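PDB 2G5G: putative lipoprotein from Campylobacter jejuni subsp. jejuni, which binds heme as a cofacial pair, in a manner linked to its dimerization, and probably serves in bacterial heme transport. Local coordinates for residues H51-V54 and K55-I58; W118-K121 and D122-F126; V194-Q197 and Q198-R202. All blocks are in the same frame, centred on the assembly; numbering follows the deposited sequence.

Contact 1: residues H51-V54 and K55-I58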
loop_
_atom_site.group_PDB
_atom_site.type_symbol
_atom_site.label_atom_id
_atom_site.label_comp_id
_atom_site.label_asym_id
_atom_site.label_seq_id
_atom_site.Cartn_x
_atom_site.Cartn_y
_atom_site.Cartn_z
ATOM N N HIS A 51 -3.650 19.124 -3.939
ATOM C CA HIS A 51 -4.746 18.751 -3.015
ATOM C C HIS A 51 -4.793 19.481 -1.662
ATOM O O HIS A 51 -5.856 19.565 -1.038
ATOM C CB HIS A 51 -4.808 17.229 -2.835
ATOM C CG HIS A 51 -5.028 16.470 -4.114
ATOM N ND1 HIS A 51 -6.182 16.581 -4.868
ATOM C CD2 HIS A 51 -4.243 15.580 -4.767
ATOM C CE1 HIS A 51 -6.095 15.793 -5.928
ATOM N NE2 HIS A 51 -4.923 15.187 -5.895
ATOM N N ASP A 52 -3.663 20.054 -1.237
ATOM C CA ASP A 52 -3.589 20.728 0.066
ATOM C C ASP A 52 -3.352 22.219 -0.079
ATOM O O ASP A 52 -3.023 22.892 0.898
ATOM C CB ASP A 52 -2.492 20.104 0.961
ATOM C CG ASP A 52 -1.107 20.072 0.295
ATOM O OD1 ASP A 52 -0.912 20.717 -0.761
ATOM O OD2 ASP A 52 -0.197 19.386 0.826
ATOM N N GLU A 53 -3.523 22.738 -1.297
ATOM C CA GLU A 53 -3.181 24.124 -1.596
ATOM C C GLU A 53 -4.371 25.076 -1.442
ATOM O O GLU A 53 -5.366 24.994 -2.185
ATOM C CB GLU A 53 -2.557 24.202 -3.005
ATOM C CG GLU A 53 -1.739 25.435 -3.301
ATOM C CD GLU A 53 -0.565 25.622 -2.338
ATOM O OE1 GLU A 53 0.170 24.654 -2.033
ATOM O OE2 GLU A 53 -0.417 26.761 -1.891
ATOM N N VAL A 54 -4.270 25.987 -0.480
ATOM C CA VAL A 54 -5.414 26.822 -0.096
ATOM C C VAL A 54 -5.899 27.767 -1.200
ATOM O O VAL A 54 -7.109 27.938 -1.389
ATOM C CB VAL A 54 -5.131 27.633 1.213
ATOM C CG1 VAL A 54 -6.233 28.657 1.460
ATOM C CG2 VAL A 54 -5.009 26.700 2.401
ATOM N N LYS A 55 -4.955 28.378 -1.913
ATOM C CA LYS A 55 -5.275 29.301 -3.007
ATOM C C LYS A 55 -5.976 28.582 -4.175
ATOM O O LYS A 55 -6.783 29.198 -4.895
ATOM C CB LYS A 55 -4.017 29.987 -3.514
ATOM C CG LYS A 55 -3.563 31.144 -2.638
ATOM C CD LYS A 55 -2.263 31.705 -3.166
ATOM C CE LYS A 55 -1.602 32.653 -2.167
ATOM N NZ LYS A 55 -0.304 33.118 -2.736
ATOM N N HIS A 56 -5.668 27.301 -4.344
ATOM C CA HIS A 56 -6.357 26.485 -5.352
ATOM C C HIS A 56 -7.812 26.357 -4.996
ATOM O O HIS A 56 -8.700 26.550 -5.836
ATOM C CB HIS A 56 -5.710 25.097 -5.466
ATOM C CG HIS A 56 -4.377 25.129 -6.150
ATOM N ND1 HIS A 56 -3.720 23.997 -6.557
ATOM C CD2 HIS A 56 -3.576 26.169 -6.474
ATOM C CE1 HIS A 56 -2.565 24.334 -7.115
ATOM N NE2 HIS A 56 -2.466 25.654 -7.094
ATOM N N LYS A 57 -8.047 26.037 -3.719
ATOM C CA LYS A 57 -9.402 25.884 -3.226
ATOM C C LYS A 57 -10.246 27.146 -3.412
ATOM O O LYS A 57 -11.381 27.077 -3.870
ATOM C CB LYS A 57 -9.362 25.271 -1.818
ATOM C CG LYS A 57 -9.182 23.782 -2.020
ATOM C CD LYS A 57 -8.143 23.168 -1.190
ATOM C CE LYS A 57 -7.513 22.066 -1.939
ATOM N NZ LYS A 57 -8.242 20.787 -2.199
ATOM N N ILE A 58 -9.683 28.313 -3.136
ATOM C CA ILE A 58 -10.388 29.559 -3.436
ATOM C C ILE A 58 -10.705 29.725 -4.941
ATOM O O ILE A 58 -11.818 30.107 -5.325
ATOM C CB ILE A 58 -9.619 30.810 -2.898
ATOM C CG1 ILE A 58 -9.441 30.706 -1.377
ATOM C CG2 ILE A 58 -10.390 32.064 -3.252
ATOM C CD1 ILE A 58 -8.303 31.580 -0.796
#
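Lys57 reaches back from the first turn of helix 54-73 to His51 O, in the loop that leads into the helix. Its CB packs against Val54 O, CG lies near Glu53 O, and Lys57 CD passes Glu53 O at 3.5 Å. The chain is bent at each of its last three torsions, the final one at -71°, so that it curls over the helix start instead of running out from it. CE thereby comes close to His51 O, and Lys57 NZ completes the approach with a hydrogen bond of 2.9 Å to His51 O, reaching the oxygen from well above the carbonyl plane. The ammonium is gripped further by a salt bridge to Glu49 and a hydrogen bond to Asp122 O, and it lies against the ring of Tyr123 in a cation-pi contact; several partners thus satisfy a charge on a buried side chain.

Glu53 stands at the N-cap. Glu53 O accepts a hydrogen bond from Lys57 N at 3.3 Å, and a weak one from His56 N. With CG anti to the backbone N (chi1 -160°), the Glu53 side chain lays that methylene over the centre of the His56 imidazole, Glu53 CG standing 3.8 Å from the ring centroid in a CH-pi contact. Beyond CG the chain bends, and OE1 forms a salt bridge with Lys50. The imidazole is held at both nitrogens, ND1 to Lys50 N and NE2 to Ser249 O, which should fix its rotation.

The whole is a helix start at the C-terminal end of a parallel strand: strand 44-49 runs out through this loop into helix 54-73, while His56 meets Tyr264 of strand 260-264 and Ile58 touches Leu13.

Contact 2: residues W118-K121 and D122-F126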
loop_
_atom_site.group_PDB
_atom_site.type_symbol
_atom_site.label_atom_id
_atom_site.label_comp_id
_atom_site.label_asym_id
_atom_site.label_seq_id
_atom_site.Cartn_x
_atom_site.Cartn_y
_atom_site.Cartn_z
ATOM N N TRP A 118 -9.442 11.820 1.893
ATOM C CA TRP A 118 -9.492 13.189 1.391
ATOM C C TRP A 118 -9.904 14.088 2.543
ATOM O O TRP A 118 -11.040 14.010 3.005
ATOM C CB TRP A 118 -10.495 13.296 0.228
ATOM C CG TRP A 118 -10.147 12.415 -0.933
ATOM C CD1 TRP A 118 -10.626 11.170 -1.195
ATOM C CD2 TRP A 118 -9.220 12.722 -1.986
ATOM N NE1 TRP A 118 -10.054 10.677 -2.344
ATOM C CE2 TRP A 118 -9.182 11.611 -2.845
ATOM C CE3 TRP A 118 -8.422 13.840 -2.282
ATOM C CZ2 TRP A 118 -8.390 11.581 -4.004
ATOM C CZ3 TRP A 118 -7.623 13.808 -3.427
ATOM C CH2 TRP A 118 -7.618 12.680 -4.271
ATOM N N LYS A 119 -8.993 14.941 3.010
ATOM C CA LYS A 119 -9.268 15.769 4.198
ATOM C C LYS A 119 -10.394 16.760 3.949
ATOM O O LYS A 119 -10.231 17.710 3.165
ATOM C CB LYS A 119 -8.025 16.537 4.680
ATOM C CG LYS A 119 -6.902 15.664 5.187
ATOM C CD LYS A 119 -5.641 16.487 5.450
ATOM C CE LYS A 119 -4.531 15.591 6.015
ATOM N NZ LYS A 119 -3.292 16.362 6.376
ATOM N N TRP A 120 -11.509 16.569 4.659
ATOM C CA TRP A 120 -12.702 17.364 4.447
ATOM C C TRP A 120 -12.412 18.853 4.432
ATOM O O TRP A 120 -12.982 19.580 3.616
ATOM C CB TRP A 120 -13.813 17.020 5.462
ATOM C CG TRP A 120 -15.065 17.849 5.271
ATOM C CD1 TRP A 120 -15.596 18.753 6.150
ATOM C CD2 TRP A 120 -15.927 17.854 4.117
ATOM N NE1 TRP A 120 -16.734 19.333 5.611
ATOM C CE2 TRP A 120 -16.963 18.791 4.371
ATOM C CE3 TRP A 120 -15.931 17.153 2.895
ATOM C CZ2 TRP A 120 -17.989 19.046 3.443
ATOM C CZ3 TRP A 120 -16.948 17.409 1.979
ATOM C CH2 TRP A 120 -17.963 18.346 2.262
ATOM N N LYS A 121 -11.517 19.293 5.322
ATOM C CA LYS A 121 -11.090 20.697 5.426
ATOM C C LYS A 121 -10.692 21.290 4.076
ATOM O O LYS A 121 -10.996 22.454 3.769
ATOM C CB LYS A 121 -9.907 20.829 6.414
ATOM C CG LYS A 121 -9.044 22.100 6.203
ATOM C CD LYS A 121 -8.315 22.555 7.480
ATOM C CE LYS A 121 -9.240 23.438 8.338
ATOM N NZ LYS A 121 -9.060 23.192 9.801
ATOM N N ASP A 122 -10.021 20.472 3.279
ATOM C CA ASP A 122 -9.483 20.873 1.978
ATOM C C ASP A 122 -10.524 20.836 0.856
ATOM O O ASP A 122 -10.214 21.176 -0.297
ATOM C CB ASP A 122 -8.312 19.954 1.613
ATOM C CG ASP A 122 -7.087 20.198 2.484
ATOM O OD1 ASP A 122 -6.977 21.311 3.031
ATOM O OD2 ASP A 122 -6.245 19.284 2.603
ATOM N N TYR A 123 -11.748 20.418 1.198
ATOM C CA TYR A 123 -12.812 20.205 0.206
ATOM C C TYR A 123 -14.149 20.853 0.570
ATOM O O TYR A 123 -14.973 21.077 -0.296
ATOM C CB TYR A 123 -12.931 18.711 -0.131
ATOM C CG TYR A 123 -11.686 18.273 -0.839
ATOM C CD1 TYR A 123 -10.634 17.671 -0.141
ATOM C CD2 TYR A 123 -11.503 18.558 -2.201
ATOM C CE1 TYR A 123 -9.436 17.324 -0.787
ATOM C CE2 TYR A 123 -10.312 18.214 -2.853
ATOM C CZ TYR A 123 -9.289 17.598 -2.140
ATOM O OH TYR A 123 -8.127 17.250 -2.771
ATOM N N GLU A 124 -14.328 21.220 1.838
ATOM C CA GLU A 124 -15.634 21.686 2.298
ATOM C C GLU A 124 -16.180 22.896 1.581
ATOM O O GLU A 124 -17.370 22.938 1.274
ATOM C CB GLU A 124 -15.642 21.943 3.822
ATOM C CG GLU A 124 -14.868 23.164 4.281
ATOM C CD GLU A 124 -15.275 23.604 5.674
ATOM O OE1 GLU A 124 -15.649 22.728 6.509
ATOM O OE2 GLU A 124 -15.228 24.831 5.918
ATOM N N GLN A 125 -15.327 23.886 1.336
ATOM C CA GLN A 125 -15.774 25.138 0.741
ATOM C C GLN A 125 -16.300 24.867 -0.665
ATOM O O GLN A 125 -17.404 25.293 -1.005
ATOM C CB GLN A 125 -14.639 26.176 0.704
ATOM C CG GLN A 125 -15.064 27.598 0.290
ATOM C CD GLN A 125 -13.874 28.535 0.062
ATOM O OE1 GLN A 125 -12.708 28.136 0.211
ATOM N NE2 GLN A 125 -14.166 29.787 -0.301
ATOM N N PHE A 126 -15.511 24.153 -1.465
ATOM C CA PHE A 126 -15.883 23.896 -2.859
ATOM C C PHE A 126 -17.101 22.968 -2.947
ATOM O O PHE A 126 -18.072 23.262 -3.674
ATOM C CB PHE A 126 -14.714 23.280 -3.627
ATOM C CG PHE A 126 -15.035 22.948 -5.073
ATOM C CD1 PHE A 126 -15.283 23.959 -5.982
ATOM C CD2 PHE A 126 -15.061 21.624 -5.508
ATOM C CE1 PHE A 126 -15.565 23.659 -7.317
ATOM C CE2 PHE A 126 -15.321 21.311 -6.858
ATOM C CZ PHE A 126 -15.580 22.337 -7.748
HETATM O O HOH W 1 -12.098 23.617 1.793
#
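Trp120 and Glu124 meet through a CH-pi contact: Glu124 CB sits over one face of the indole, offset toward its rim, 3.7 Å from the centroid of the five-membered ring. With CG between the backbone N and the carbonyl carbon (chi1 72°), the Glu124 chain runs on extended and brings OE1 within 3.7 Å of Trp120 NE1, the carboxylate plane standing 71° from the ring.

Trp118 and Tyr123 form the aromatic pair here, meeting obliquely with nearly perpendicular planes. Tyr123 OH lies at the indole edge, 3.5 Å from Trp118 CE3.

Backbone hydrogen bonds make the turn that leads into helix 124-131, with Tyr123 as its N-cap residue. Asp122 N donates to Lys119 O at 2.8 Å, and Trp120 O receives Tyr123 N at 2.8 Å as well as a weak bond from Glu124 N. A water donates to Lys121 O and accepts from Gln125 N at 3.3 Å, bridging turn and helix.

Lys119 and Asp122 lie side by side, pointing the same way, but their charged ends do not meet, Lys119 NZ and Asp122 OD2 being 5.6 Å apart. The phenol, by contrast, bonds to Glu49, which probably polarises the hydroxyl, with the Trp118 edge packed beside it.

Contact 3: residues V194-Q197 and Q198-R202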
loop_
_atom_site.group_PDB
_atom_site.type_symbol
_atom_site.label_atom_id
_atom_site.label_comp_id
_atom_site.label_asym_id
_atom_site.label_seq_id
_atom_site.Cartn_x
_atom_site.Cartn_y
_atom_site.Cartn_z
ATOM N N VAL A 194 1.934 2.870 -11.323
ATOM C CA VAL A 194 1.707 3.407 -12.677
ATOM C C VAL A 194 0.413 2.850 -13.266
ATOM O O VAL A 194 -0.415 3.621 -13.764
ATOM C CB VAL A 194 2.892 3.148 -13.641
ATOM C CG1 VAL A 194 2.518 3.552 -15.070
ATOM C CG2 VAL A 194 4.124 3.911 -13.192
ATOM N N GLU A 195 0.230 1.529 -13.187
ATOM C CA GLU A 195 -0.981 0.892 -13.699
ATOM C C GLU A 195 -2.242 1.376 -13.004
ATOM O O GLU A 195 -3.278 1.552 -13.668
ATOM C CB GLU A 195 -0.893 -0.637 -13.691
ATOM C CG GLU A 195 0.033 -1.177 -14.801
ATOM C CD GLU A 195 -0.240 -0.545 -16.176
ATOM O OE1 GLU A 195 0.662 0.119 -16.755
ATOM O OE2 GLU A 195 -1.374 -0.718 -16.677
ATOM N N ILE A 196 -2.145 1.622 -11.695
ATOM C CA ILE A 196 -3.257 2.180 -10.914
ATOM C C ILE A 196 -3.622 3.598 -11.347
ATOM O O ILE A 196 -4.820 3.926 -11.433
ATOM C CB ILE A 196 -2.983 2.151 -9.385
ATOM C CG1 ILE A 196 -3.104 0.713 -8.857
ATOM C CG2 ILE A 196 -3.982 3.027 -8.609
ATOM C CD1 ILE A 196 -2.349 0.516 -7.568
ATOM N N GLN A 197 -2.609 4.442 -11.585
ATOM C CA GLN A 197 -2.845 5.805 -12.136
ATOM C C GLN A 197 -3.541 5.729 -13.487
ATOM O O GLN A 197 -4.524 6.447 -13.738
ATOM C CB GLN A 197 -1.536 6.586 -12.253
ATOM C CG GLN A 197 -1.716 8.050 -12.575
ATOM C CD GLN A 197 -1.837 8.951 -11.369
ATOM O OE1 GLN A 197 -1.776 10.190 -11.489
ATOM N NE2 GLN A 197 -2.030 8.365 -10.210
ATOM N N GLN A 198 -3.047 4.854 -14.340
ATOM C CA GLN A 198 -3.580 4.651 -15.689
ATOM C C GLN A 198 -5.056 4.230 -15.650
ATOM O O GLN A 198 -5.894 4.754 -16.410
ATOM C CB GLN A 198 -2.752 3.590 -16.433
ATOM C CG GLN A 198 -1.354 4.081 -16.893
ATOM C CD GLN A 198 -1.328 4.440 -18.360
ATOM O OE1 GLN A 198 -1.521 5.610 -18.744
ATOM N NE2 GLN A 198 -1.124 3.444 -19.196
ATOM N N PHE A 199 -5.360 3.275 -14.762
ATOM C CA PHE A 199 -6.739 2.848 -14.522
ATOM C C PHE A 199 -7.648 3.948 -13.964
ATOM O O PHE A 199 -8.803 4.033 -14.388
ATOM C CB PHE A 199 -6.784 1.614 -13.602
ATOM C CG PHE A 199 -6.710 0.297 -14.333
ATOM C CD1 PHE A 199 -5.487 -0.364 -14.494
ATOM C CD2 PHE A 199 -7.860 -0.313 -14.809
ATOM C CE1 PHE A 199 -5.416 -1.587 -15.160
ATOM C CE2 PHE A 199 -7.795 -1.546 -15.472
ATOM C CZ PHE A 199 -6.565 -2.180 -15.638
ATOM N N LYS A 200 -7.154 4.754 -13.010
ATOM C CA LYS A 200 -7.899 5.884 -12.439
ATOM C C LYS A 200 -8.243 6.856 -13.559
ATOM O O LYS A 200 -9.379 7.304 -13.677
ATOM C CB LYS A 200 -7.083 6.642 -11.379
ATOM C CG LYS A 200 -6.926 5.911 -10.023
ATOM C CD LYS A 200 -5.962 6.638 -9.099
ATOM C CE LYS A 200 -6.105 6.117 -7.650
ATOM N NZ LYS A 200 -5.059 6.749 -6.810
ATOM N N ASP A 201 -7.254 7.147 -14.397
ATOM C CA ASP A 201 -7.415 8.069 -15.535
ATOM C C ASP A 201 -8.447 7.588 -16.549
ATOM O O ASP A 201 -9.274 8.369 -17.034
ATOM C CB ASP A 201 -6.040 8.299 -16.167
ATOM C CG ASP A 201 -5.179 9.221 -15.328
ATOM O OD1 ASP A 201 -5.746 9.962 -14.480
ATOM O OD2 ASP A 201 -3.932 9.209 -15.483
ATOM N N ARG A 202 -8.449 6.279 -16.795
ATOM C CA ARG A 202 -9.369 5.639 -17.709
ATOM C C ARG A 202 -10.810 5.746 -17.199
ATOM O O ARG A 202 -11.707 6.093 -17.962
ATOM C CB ARG A 202 -8.982 4.166 -17.903
ATOM C CG ARG A 202 -9.839 3.405 -18.909
ATOM C CD ARG A 202 -9.804 4.055 -20.290
ATOM N NE ARG A 202 -8.466 4.131 -20.900
ATOM C CZ ARG A 202 -7.921 3.160 -21.636
ATOM N NH1 ARG A 202 -8.576 2.012 -21.852
ATOM N NH2 ARG A 202 -6.713 3.323 -22.160
HETATM O O HOH W 2 -3.852 9.423 -8.007
HETATM O O HOH W 3 -2.122 10.934 -14.271
HETATM O O HOH W 4 -2.473 5.972 -8.653
#
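Lys200 sends CG anti to its carbonyl carbon (chi1 -74°) and then runs extended, so that its methylenes travel back over the preceding turn and Lys200 CE lies 3.9 Å from Ile196 CG2. Gln197 instead places CG anti to its backbone N (chi1 -170°) and bends at chi2, which carries its amide up between Lys200 and Asp201. Neither neighbour is bonded to that amide directly. Two waters bridge to the lysine: each accepts from Gln197 NE2 and from Lys200 NZ, one of them 2.9 Å from Gln197 NE2, while the other is held only weakly by the amide. A third water lies 2.9 Å from Gln197 OE1 and 2.8 Å from Asp201 OD2, though it cannot donate to all the acceptors around it at once.

This is a regular stretch of the long helix 187-210, within which the i+4 to i N-H...O bonds run unbroken from 194 to 202, among them Lys200 N to Ile196 O and Asp201 N to Gln197 O, both at 2.9 Å. The face bearing Ile196 and Lys200 turns to the heme: Ile196 belongs to its pocket, and Lys200 NZ donates to a heme propionate oxygen, with the lysine charge probably balancing the carboxylate. Around the helix, Asp201 OD1 bonds to His223 ND1. Phe199 brings the edge of its ring to Glu195 O, Phe199 CD1 lying 3.0 Å from that oxygen, and packs against Ile150 of helix 144-151.

Overall arrangement
Contacts 1 and 2 adjoin, their centres about 9 Å apart, and both are helix starts: helix 54-73 and helix 124-131 are entered from loops that meet each other through Lys57 with Asp122 and His51 with Trp118. Contact 3 lies about 24 Å from either, centre to centre, within helix 187-210. It is the buried one of the three, contact 1 being partly buried and contact 2 at the surface. The chemistry follows the setting. Buried charge and histidine bonds mark contact 1, and tryptophan packing and a tight turn mark contact 2; in contact 3, uninterrupted helix bonds and bridging waters accompany side chains that reach the heme.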